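Local coordinates for putative capsular polysaccharide biosynthesis protein (Streptococcus pneumoniae serotype 4, PDB 6EWJ) that acts as a pyridoxal-phosphate-dependent sugar aminotransferase essential for teichoic acid biosynthesis in the pneumococcus, here in its apo-form, at the interface of chains A and B. Residues are numbered along the deposited sequence; one frame, centred on the assembly and turned at random. Chains: chain A/B, Putative capsular polysaccharide biosynthesis protein.

Contact 1: the interface of chains A and B. Residues chain A 253; chain B 333-334, 337-338, 349, 352, 377.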
loop_
_atom_site.group_PDB
_atom_site.type_symbol
_atom_site.label_atom_id
_atom_site.label_comp_id
_atom_site.label_asym_id
_atom_site.label_seq_id
_atom_site.Cartn_x
_atom_site.Cartn_y
_atom_site.Cartn_z
ATOM N N TRP A 253 -0.835 -5.899 -24.205
ATOM C CA TRP A 253 -1.781 -6.273 -23.128
ATOM C C TRP A 253 -1.287 -7.461 -22.290
ATOM O O TRP A 253 -1.552 -7.521 -21.130
ATOM C CB TRP A 253 -3.199 -6.552 -23.727
ATOM C CG TRP A 253 -3.239 -7.738 -24.596
ATOM C CD1 TRP A 253 -3.006 -7.774 -25.935
ATOM C CD2 TRP A 253 -3.515 -9.088 -24.198
ATOM N NE1 TRP A 253 -3.082 -9.049 -26.392
ATOM C CE2 TRP A 253 -3.423 -9.882 -25.359
ATOM C CE3 TRP A 253 -3.810 -9.708 -22.964
ATOM C CZ2 TRP A 253 -3.612 -11.278 -25.347
ATOM C CZ3 TRP A 253 -4.011 -11.094 -22.946
ATOM C CH2 TRP A 253 -3.909 -11.863 -24.156
ATOM N N ARG B 333 -8.166 -13.819 -32.093
ATOM C CA ARG B 333 -8.403 -12.718 -31.157
ATOM C C ARG B 333 -7.096 -11.877 -30.977
ATOM O O ARG B 333 -7.146 -10.650 -31.049
ATOM C CB ARG B 333 -8.832 -13.199 -29.776
ATOM C CG ARG B 333 -9.320 -12.073 -28.852
ATOM C CD ARG B 333 -8.216 -11.309 -28.087
ATOM N NE ARG B 333 -7.335 -12.261 -27.433
ATOM C CZ ARG B 333 -7.613 -12.880 -26.294
ATOM N NH1 ARG B 333 -8.725 -12.619 -25.603
ATOM N NH2 ARG B 333 -6.734 -13.774 -25.827
ATOM N N ASN B 334 -5.979 -12.566 -30.806
ATOM C CA ASN B 334 -4.708 -11.860 -30.587
ATOM C C ASN B 334 -4.337 -11.029 -31.817
ATOM O O ASN B 334 -3.984 -9.860 -31.676
ATOM C CB ASN B 334 -3.591 -12.814 -30.213
ATOM C CG ASN B 334 -3.840 -13.517 -28.883
ATOM O OD1 ASN B 334 -4.709 -13.148 -28.088
ATOM N ND2 ASN B 334 -3.096 -14.586 -28.664
ATOM N N ILE B 337 -6.443 -7.795 -31.972
ATOM C CA ILE B 337 -5.934 -6.750 -31.086
ATOM C C ILE B 337 -4.742 -6.009 -31.722
ATOM O O ILE B 337 -4.682 -4.794 -31.704
ATOM C CB ILE B 337 -5.533 -7.323 -29.744
ATOM C CG1 ILE B 337 -6.780 -7.624 -28.956
ATOM C CG2 ILE B 337 -4.629 -6.354 -28.977
ATOM C CD1 ILE B 337 -6.500 -8.382 -27.701
ATOM N N GLN B 338 -3.822 -6.749 -32.289
ATOM C CA GLN B 338 -2.679 -6.116 -32.979
ATOM C C GLN B 338 -3.085 -5.281 -34.220
ATOM O O GLN B 338 -2.498 -4.224 -34.501
ATOM C CB GLN B 338 -1.587 -7.155 -33.319
ATOM C CG GLN B 338 -1.033 -7.908 -32.109
ATOM C CD GLN B 338 -0.570 -6.975 -30.980
ATOM O OE1 GLN B 338 0.111 -5.979 -31.241
ATOM N NE2 GLN B 338 -0.871 -7.309 -29.754
ATOM N N VAL B 349 -7.632 -7.052 -22.639
ATOM C CA VAL B 349 -8.298 -8.349 -22.406
ATOM C C VAL B 349 -8.607 -8.459 -20.931
ATOM O O VAL B 349 -7.714 -8.300 -20.093
ATOM C CB VAL B 349 -7.464 -9.572 -22.900
ATOM C CG1 VAL B 349 -8.125 -10.888 -22.494
ATOM C CG2 VAL B 349 -7.258 -9.532 -24.393
ATOM N N LYS B 352 -7.408 -13.076 -18.654
ATOM C CA LYS B 352 -6.876 -14.427 -18.537
ATOM C C LYS B 352 -7.538 -15.044 -17.325
ATOM O O LYS B 352 -7.513 -14.434 -16.288
ATOM C CB LYS B 352 -5.362 -14.392 -18.280
ATOM C CG LYS B 352 -4.544 -14.040 -19.484
ATOM C CD LYS B 352 -3.084 -14.403 -19.270
ATOM C CE LYS B 352 -2.314 -14.251 -20.538
ATOM N NZ LYS B 352 -0.840 -14.418 -20.319
ATOM N N PHE B 377 -12.597 -15.930 -22.187
ATOM C CA PHE B 377 -11.309 -15.281 -22.415
ATOM C C PHE B 377 -10.846 -15.364 -23.860
ATOM O O PHE B 377 -10.415 -14.376 -24.411
ATOM C CB PHE B 377 -10.242 -15.909 -21.531
ATOM C CG PHE B 377 -8.828 -15.781 -22.070
ATOM C CD1 PHE B 377 -8.166 -14.549 -22.070
ATOM C CD2 PHE B 377 -8.151 -16.908 -22.552
ATOM C CE1 PHE B 377 -6.873 -14.446 -22.533
ATOM C CE2 PHE B 377 -6.864 -16.787 -23.064
ATOM C CZ PHE B 377 -6.208 -15.569 -23.015
HETATM O O HOH W 1 -2.760 -9.358 -29.140
#

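Contact 2: the interface of chains A and B. Residues chain A 63, 65, 92, 211; chain B 238, 263.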
loop_
_atom_site.group_PDB
_atom_site.type_symbol
_atom_site.label_atom_id
_atom_site.label_comp_id
_atom_site.label_asym_id
_atom_site.label_seq_id
_atom_site.Cartn_x
_atom_site.Cartn_y
_atom_site.Cartn_z
ATOM N N SER A 63 5.307 3.433 1.439
ATOM C CA SER A 63 5.692 3.606 2.837
ATOM C C SER A 63 7.026 2.935 3.066
ATOM O O SER A 63 7.453 2.068 2.247
ATOM C CB SER A 63 4.655 3.026 3.849
ATOM O OG SER A 63 4.693 1.615 3.891
ATOM N N THR A 65 7.337 1.089 5.652
ATOM C CA THR A 65 6.910 -0.187 6.139
ATOM C C THR A 65 6.804 -1.176 4.979
ATOM O O THR A 65 7.275 -2.318 5.115
ATOM C CB THR A 65 5.540 -0.099 6.859
ATOM O OG1 THR A 65 5.629 0.798 7.953
ATOM C CG2 THR A 65 5.130 -1.416 7.417
ATOM N N ALA A 92 6.800 -0.387 13.571
ATOM C CA ALA A 92 6.959 -0.760 12.176
ATOM C C ALA A 92 8.280 -1.509 11.835
ATOM O O ALA A 92 8.273 -2.331 10.905
ATOM C CB ALA A 92 6.801 0.444 11.317
ATOM N N GLU A 211 2.787 10.353 2.082
ATOM C CA GLU A 211 3.056 8.946 2.360
ATOM C C GLU A 211 4.039 8.465 1.287
ATOM O O GLU A 211 3.882 8.758 0.108
ATOM C CB GLU A 211 1.769 8.085 2.356
ATOM C CG GLU A 211 0.760 8.417 3.465
ATOM C CD GLU A 211 1.154 7.927 4.853
ATOM O OE1 GLU A 211 2.154 7.174 5.000
ATOM O OE2 GLU A 211 0.458 8.297 5.821
ATOM N N HIS B 238 -1.096 0.479 11.626
ATOM C CA HIS B 238 -0.089 -0.169 12.481
ATOM C C HIS B 238 -0.662 -0.829 13.765
ATOM O O HIS B 238 0.074 -1.183 14.648
ATOM C CB HIS B 238 0.996 0.846 12.899
ATOM C CG HIS B 238 1.828 1.375 11.786
ATOM N ND1 HIS B 238 2.576 0.558 10.969
ATOM C CD2 HIS B 238 2.011 2.638 11.326
ATOM C CE1 HIS B 238 3.202 1.295 10.075
ATOM N NE2 HIS B 238 2.857 2.557 10.243
ATOM N N LYS B 263 -0.279 -0.795 6.858
ATOM C CA LYS B 263 -0.055 0.583 6.557
ATOM C C LYS B 263 -0.682 0.871 5.201
ATOM O O LYS B 263 -0.059 0.704 4.155
ATOM C CB LYS B 263 1.473 0.811 6.549
ATOM C CG LYS B 263 1.946 2.223 6.297
ATOM C CD LYS B 263 1.227 3.253 7.152
ATOM C CE LYS B 263 1.718 4.671 6.824
ATOM N NZ LYS B 263 0.777 5.758 7.285
HETATM O O HOH W 2 2.548 0.702 3.033
#

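Contact 3: the interface of chains A and B. Residues chain A 257, 260-261; chain B 91, 95, 98-99, 359-360.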
loop_
_atom_site.group_PDB
_atom_site.type_symbol
_atom_site.label_atom_id
_atom_site.label_comp_id
_atom_site.label_asym_id
_atom_site.label_seq_id
_atom_site.Cartn_x
_atom_site.Cartn_y
_atom_site.Cartn_z
ATOM N N ILE A 257 1.166 -13.397 -13.987
ATOM C CA ILE A 257 1.265 -13.120 -12.559
ATOM C C ILE A 257 2.145 -14.254 -12.038
ATOM O O ILE A 257 1.764 -15.399 -12.139
ATOM C CB ILE A 257 -0.133 -13.135 -11.908
ATOM C CG1 ILE A 257 -1.010 -12.045 -12.549
ATOM C CG2 ILE A 257 -0.066 -13.018 -10.394
ATOM C CD1 ILE A 257 -0.524 -10.614 -12.363
ATOM N N PRO A 260 1.343 -14.374 -6.106
ATOM C CA PRO A 260 0.219 -13.483 -5.745
ATOM C C PRO A 260 0.690 -12.393 -4.782
ATOM O O PRO A 260 0.481 -12.501 -3.570
ATOM C CB PRO A 260 -0.789 -14.444 -5.074
ATOM C CG PRO A 260 -0.134 -15.804 -5.079
ATOM C CD PRO A 260 1.336 -15.565 -5.239
ATOM N N ALA A 261 1.287 -11.329 -5.335
ATOM C CA ALA A 261 2.009 -10.345 -4.561
ATOM C C ALA A 261 1.136 -9.132 -4.159
ATOM O O ALA A 261 -0.061 -9.317 -3.902
ATOM C CB ALA A 261 3.275 -9.955 -5.277
ATOM N N THR B 91 -6.283 -10.934 -10.866
ATOM C CA THR B 91 -5.517 -11.600 -9.813
ATOM C C THR B 91 -5.778 -11.083 -8.386
ATOM O O THR B 91 -5.761 -11.870 -7.411
ATOM C CB THR B 91 -3.978 -11.557 -10.062
ATOM O OG1 THR B 91 -3.328 -12.285 -9.032
ATOM C CG2 THR B 91 -3.427 -10.105 -10.127
ATOM N N SER B 95 -5.471 -13.033 -4.810
ATOM C CA SER B 95 -4.195 -12.939 -4.116
ATOM C C SER B 95 -4.351 -12.617 -2.611
ATOM O O SER B 95 -3.591 -13.141 -1.798
ATOM C CB SER B 95 -3.315 -11.868 -4.753
ATOM O OG SER B 95 -3.906 -10.599 -4.651
ATOM N N THR B 98 -4.577 -15.657 -0.405
ATOM C CA THR B 98 -3.332 -16.288 -0.083
ATOM C C THR B 98 -2.583 -15.411 0.952
ATOM O O THR B 98 -1.903 -15.969 1.823
ATOM C CB THR B 98 -2.450 -16.575 -1.301
ATOM O OG1 THR B 98 -2.024 -15.322 -1.887
ATOM C CG2 THR B 98 -3.210 -17.379 -2.331
ATOM N N HIS B 99 -2.785 -14.078 0.910
ATOM C CA HIS B 99 -2.147 -13.203 1.867
ATOM C C HIS B 99 -2.530 -13.509 3.322
ATOM O O HIS B 99 -1.675 -13.500 4.198
ATOM C CB HIS B 99 -2.421 -11.745 1.606
ATOM C CG HIS B 99 -1.840 -11.239 0.322
ATOM N ND1 HIS B 99 -2.032 -9.948 -0.102
ATOM C CD2 HIS B 99 -1.037 -11.824 -0.592
ATOM C CE1 HIS B 99 -1.491 -9.799 -1.298
ATOM N NE2 HIS B 99 -0.905 -10.936 -1.624
ATOM N N ALA B 359 1.356 -17.983 -11.044
ATOM C CA ALA B 359 1.160 -18.015 -9.584
ATOM C C ALA B 359 0.120 -19.034 -9.147
ATOM O O ALA B 359 0.300 -19.727 -8.140
ATOM C CB ALA B 359 0.761 -16.632 -9.085
ATOM N N TYR B 360 -0.969 -19.140 -9.921
ATOM C CA TYR B 360 -2.107 -20.034 -9.569
ATOM C C TYR B 360 -1.897 -21.442 -10.125
ATOM O O TYR B 360 -2.253 -22.431 -9.455
ATOM C CB TYR B 360 -3.446 -19.392 -9.978
ATOM C CG TYR B 360 -3.604 -18.052 -9.291
ATOM C CD1 TYR B 360 -3.761 -17.977 -7.908
ATOM C CD2 TYR B 360 -3.539 -16.850 -10.008
ATOM C CE1 TYR B 360 -3.850 -16.749 -7.252
ATOM C CE2 TYR B 360 -3.631 -15.619 -9.354
ATOM C CZ TYR B 360 -3.793 -15.574 -7.967
ATOM O OH TYR B 360 -3.864 -14.363 -7.319
HETATM O O HOH W 3 -2.103 -9.265 -5.944
#

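Contact 4: the interface of chains A and B. Residues chain A 27, 31, 267, 269-270, 273; chain B 27, 269-270, 273.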
loop_
_atom_site.group_PDB
_atom_site.type_symbol
_atom_site.label_atom_id
_atom_site.label_comp_id
_atom_site.label_asym_id
_atom_site.label_seq_id
_atom_site.Cartn_x
_atom_site.Cartn_y
_atom_site.Cartn_z
ATOM N N VAL A 27 3.184 18.840 -8.611
ATOM C CA VAL A 27 2.035 17.927 -8.473
ATOM C C VAL A 27 0.970 18.276 -9.491
ATOM O O VAL A 27 0.460 17.385 -10.153
ATOM C CB VAL A 27 1.480 17.928 -7.021
ATOM C CG1 VAL A 27 0.078 17.342 -6.965
ATOM C CG2 VAL A 27 2.404 17.139 -6.106
ATOM N N LEU A 31 -0.769 16.002 -12.476
ATOM C CA LEU A 31 -2.229 15.890 -12.653
ATOM C C LEU A 31 -2.761 16.306 -14.016
ATOM O O LEU A 31 -3.914 15.961 -14.367
ATOM C CB LEU A 31 -2.954 16.660 -11.564
ATOM C CG LEU A 31 -2.793 16.028 -10.148
ATOM C CD1 LEU A 31 -3.468 16.888 -9.101
ATOM C CD2 LEU A 31 -3.320 14.600 -10.077
ATOM N N THR A 267 2.958 6.658 -6.553
ATOM C CA THR A 267 2.360 7.383 -7.642
ATOM C C THR A 267 3.280 8.559 -8.042
ATOM O O THR A 267 4.070 9.060 -7.219
ATOM C CB THR A 267 1.009 7.994 -7.268
ATOM O OG1 THR A 267 1.185 8.928 -6.202
ATOM C CG2 THR A 267 -0.034 6.948 -6.846
ATOM N N ILE A 269 2.168 11.447 -8.355
ATOM C CA ILE A 269 1.688 12.513 -7.494
ATOM C C ILE A 269 2.666 12.670 -6.326
ATOM O O ILE A 269 3.255 13.760 -6.113
ATOM C CB ILE A 269 0.262 12.267 -7.001
ATOM C CG1 ILE A 269 -0.705 12.389 -8.174
ATOM C CG2 ILE A 269 -0.124 13.276 -5.922
ATOM C CD1 ILE A 269 -2.097 11.870 -7.900
ATOM N N MET A 270 2.917 11.553 -5.647
ATOM C CA MET A 270 3.904 11.505 -4.536
ATOM C C MET A 270 5.323 11.753 -5.052
ATOM O O MET A 270 6.113 12.487 -4.395
ATOM C CB MET A 270 3.872 10.154 -3.855
ATOM C CG MET A 270 2.822 10.033 -2.731
ATOM S SD MET A 270 1.234 10.672 -3.187
ATOM C CE MET A 270 0.717 9.505 -4.341
ATOM N N LEU A 273 6.197 15.461 -5.365
ATOM C CA LEU A 273 6.593 16.038 -4.104
ATOM C C LEU A 273 8.036 15.720 -3.803
ATOM O O LEU A 273 8.799 16.612 -3.423
ATOM C CB LEU A 273 5.675 15.539 -2.981
ATOM C CG LEU A 273 4.187 15.921 -3.028
ATOM C CD1 LEU A 273 3.466 15.186 -1.865
ATOM C CD2 LEU A 273 3.995 17.395 -2.928
ATOM N N VAL B 27 -6.520 19.533 -4.545
ATOM C CA VAL B 27 -5.247 18.932 -4.101
ATOM C C VAL B 27 -4.333 20.043 -3.618
ATOM O O VAL B 27 -3.667 19.890 -2.590
ATOM C CB VAL B 27 -4.589 18.094 -5.233
ATOM C CG1 VAL B 27 -3.112 17.812 -4.960
ATOM C CG2 VAL B 27 -5.321 16.769 -5.365
ATOM N N ILE B 269 -4.397 14.097 0.090
ATOM C CA ILE B 269 -4.040 14.399 -1.314
ATOM C C ILE B 269 -4.972 13.595 -2.215
ATOM O O ILE B 269 -5.669 14.152 -3.075
ATOM C CB ILE B 269 -2.560 14.096 -1.607
ATOM C CG1 ILE B 269 -1.697 15.080 -0.863
ATOM C CG2 ILE B 269 -2.287 14.156 -3.095
ATOM C CD1 ILE B 269 -0.220 14.718 -0.790
ATOM N N MET B 270 -5.045 12.290 -1.948
ATOM C CA MET B 270 -5.939 11.380 -2.676
ATOM C C MET B 270 -7.421 11.682 -2.416
ATOM O O MET B 270 -8.216 11.674 -3.358
ATOM C CB MET B 270 -5.656 9.922 -2.314
ATOM C CG MET B 270 -4.548 9.256 -3.109
ATOM S SD MET B 270 -3.034 10.233 -3.221
ATOM C CE MET B 270 -2.372 9.220 -4.525
ATOM N N LEU B 273 -8.729 14.502 -4.615
ATOM C CA LEU B 273 -9.134 14.018 -5.922
ATOM C C LEU B 273 -10.523 13.381 -5.841
ATOM O O LEU B 273 -11.398 13.681 -6.681
ATOM C CB LEU B 273 -8.129 13.018 -6.482
ATOM C CG LEU B 273 -6.702 13.531 -6.749
ATOM C CD1 LEU B 273 -5.819 12.368 -7.168
ATOM C CD2 LEU B 273 -6.756 14.592 -7.814
#

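Contact 1: the interface of chains A and B
A:Trp253, in a loop of chain A but with helix-like backbone angles, inserts its indole between helix 330-342 and B:Val349 of chain B. Its CG lies between the backbone N and the carbonyl carbon (chi1 66°), and one face of the ring turns to B:Val349. CG2 of that valine sits over the six-membered ring, 3.7 Å from its centroid, a CH-pi contact to which a compact branched residue is well suited. At the pyrrole end B:Ile337 crosses the indole at about a right angle, with its CG2 3.7 Å from A:Trp253 CD1. The benzo rim approaches a polar pair: B:Asn334 OD1 lies 3.5 Å from A:Trp253 CZ2, and the guanidinium of B:Arg333 is turned 63° from the ring. That amide oxygen is held side-on by two arginine nitrogens, NE at 2.8 Å and NH2 at 3.1 Å from B:Asn334 OD1, both bonds close to the guanidinium plane. B:Phe377 O, through B:Arg333 NH1, steadies the guanidinium that in turn fixes the rotation of the amide, and B:Val349 CG2 lies over the guanidinium as well as the indole. A water in the indole plane takes the hydrogen of A:Trp253 NE1 at 2.8 Å and links it to B:Asn334 O and B:Gln338 NE2. A large flat residue with one N-H suits this mixed pocket, which probably anchors the loop of one subunit on the other.

Contact 2: the interface of chains A and B
B:Lys263 runs past A:Ser63 to reach the carboxylate of A:Glu211, making a salt bridge of 2.9 Å between NZ and OE2. NZ lies almost evenly between the two carboxylate oxygens, with OE1 at 3.0 Å from it, but the hydrogen bonds to both are weak, so charge attraction probably matters more than directed bonding. With CG opposite the backbone N (chi1 -178°), the lysine sets CG 3.7 Å from A:Ser63 CB; the bend at chi2 (48°) then turns the extended remainder toward A:Glu211. A long flexible residue therefore supplies both an apolar stem and a charged end. Also close is B:His238, whose CE1 meets A:Thr65 OG1 edge-on in the ring plane, 3.3 Å away. The packing is looser at A:Ala92, whose small methyl CB stays 3.9 Å from B:His238 CE1, and where the contact is bridged by water rather than by direct packing: a water joins the hydroxyl OG of A:Ser63 to B:Lys263 O, 2.8 Å from that oxygen. A:Thr65, which contacts pyridoxal phosphate when the cofactor is bound (it is absent here), lies at the start of helix 64-74, and A:Ala92 opens helix 92-99. Loop residues of chain B thus border the cofactor site of chain A; the centre of the contact is about 9 Å from A:Lys205, the predicted Schiff-base lysine.

Contact 3: the interface of chains A and B
A:Ile257 and B:Thr91 meet tip to tip at the apolar centre, with the isoleucine CD1 3.7 Å from the threonine CG2. Threonine suits the place because both its branches are used: the methyl meets CD1, while OG1, standing opposite the backbone N (chi1 -177°), borders A:Ile257 CG2 at 3.6 Å and is bonded to the phenol OH of B:Tyr360 at 2.7 Å. Beside them the ring of A:Pro260 packs its CB 3.6 Å from B:Ser95 CB and crosses B:Thr98 at about a right angle, while B:Ala359 offers its small CB to both the isoleucine and the proline. The hydroxyl of B:Thr98, turned inward to its own helix, donates to B:Ser95 O on a lone pair and can thus border the proline carbons. Farther out, B:Ala359 N donates to A:Ile257 O at 2.8 Å. B:His99 NE2 reaches A:Pro260 O at 2.9 Å; the carbonyl lies in the imidazole plane, yet the donor stands 38° above the carbonyl plane. A:Ala261 O is equally near NE2, so the N-H is probably shared, and a water also ties this oxygen to B:Ser95 OG. The end of strand 256-257 of chain A and the segment after it thereby lie between helix 91-99 and the short helix 358-361 of chain B.

Contact 4: the interface of chains A and B
A:Ile269 and B:Ile269 lie antiparallel, side against side, near the two-fold axis, their CG2 methyls 3.7 Å apart, in an apolar packing of helices 21-31 and 268-299 from both chains. Each keeps CG2 opposite its backbone N and places CG1 beside that N, opposite the carbonyl carbon (chi1 -69°), so one branch faces its twin while the extended CD1 arm points on to a leucine. At the end of that arm A:Ile269 CD1 meets B:Leu273 CD1 tip to tip at 3.8 Å; in the symmetry-related pair A:Leu273 CD1 and B:Ile269 CD1 are 3.9 Å apart. Beta-branched isoleucine suits a position that must serve two neighbours at once. On helices 21-31, A:Val27 and B:Val27 cross at an angle through their CG1 methyls, 3.8 Å apart, and A:Leu31 reaches end-on toward B:Val27 while lying slantwise to B:Leu273. The flexible methionines also point at one another, but their ends are modelled differently, chi3 being 70° in A:Met270 and -166° in B:Met270, and the placement is doubtful because the CE methyls come too close. B:Met270 CE also faces A:Thr267, the likely N-cap of helix 268-299: A:Met270 N donates to A:Thr267 OG1 at 3.2 Å, in a nearly straight bond.

The four contacts belong to one two-fold interface. Contact 4 lies about the axis, with Val27, Ile269, Met270 and Leu273 present from both chains, whereas contacts 1 to 3 each have a twin elsewhere. Contacts 1 and 3, about 21 Å apart between C-alpha centres, take their chain A residues from one stretch, 253 to 261; contact 2 uses Lys263, just beyond it, from chain B. The helix starting at 91 or 92 likewise serves contact 2 from chain A and contact 3 from chain B. Contacts 2 and 4 are about 18 Å apart, contacts 1 and 2 about 37 Å. Dimerisation thus probably shapes each active site, contact 2 lying nearest to its lysine.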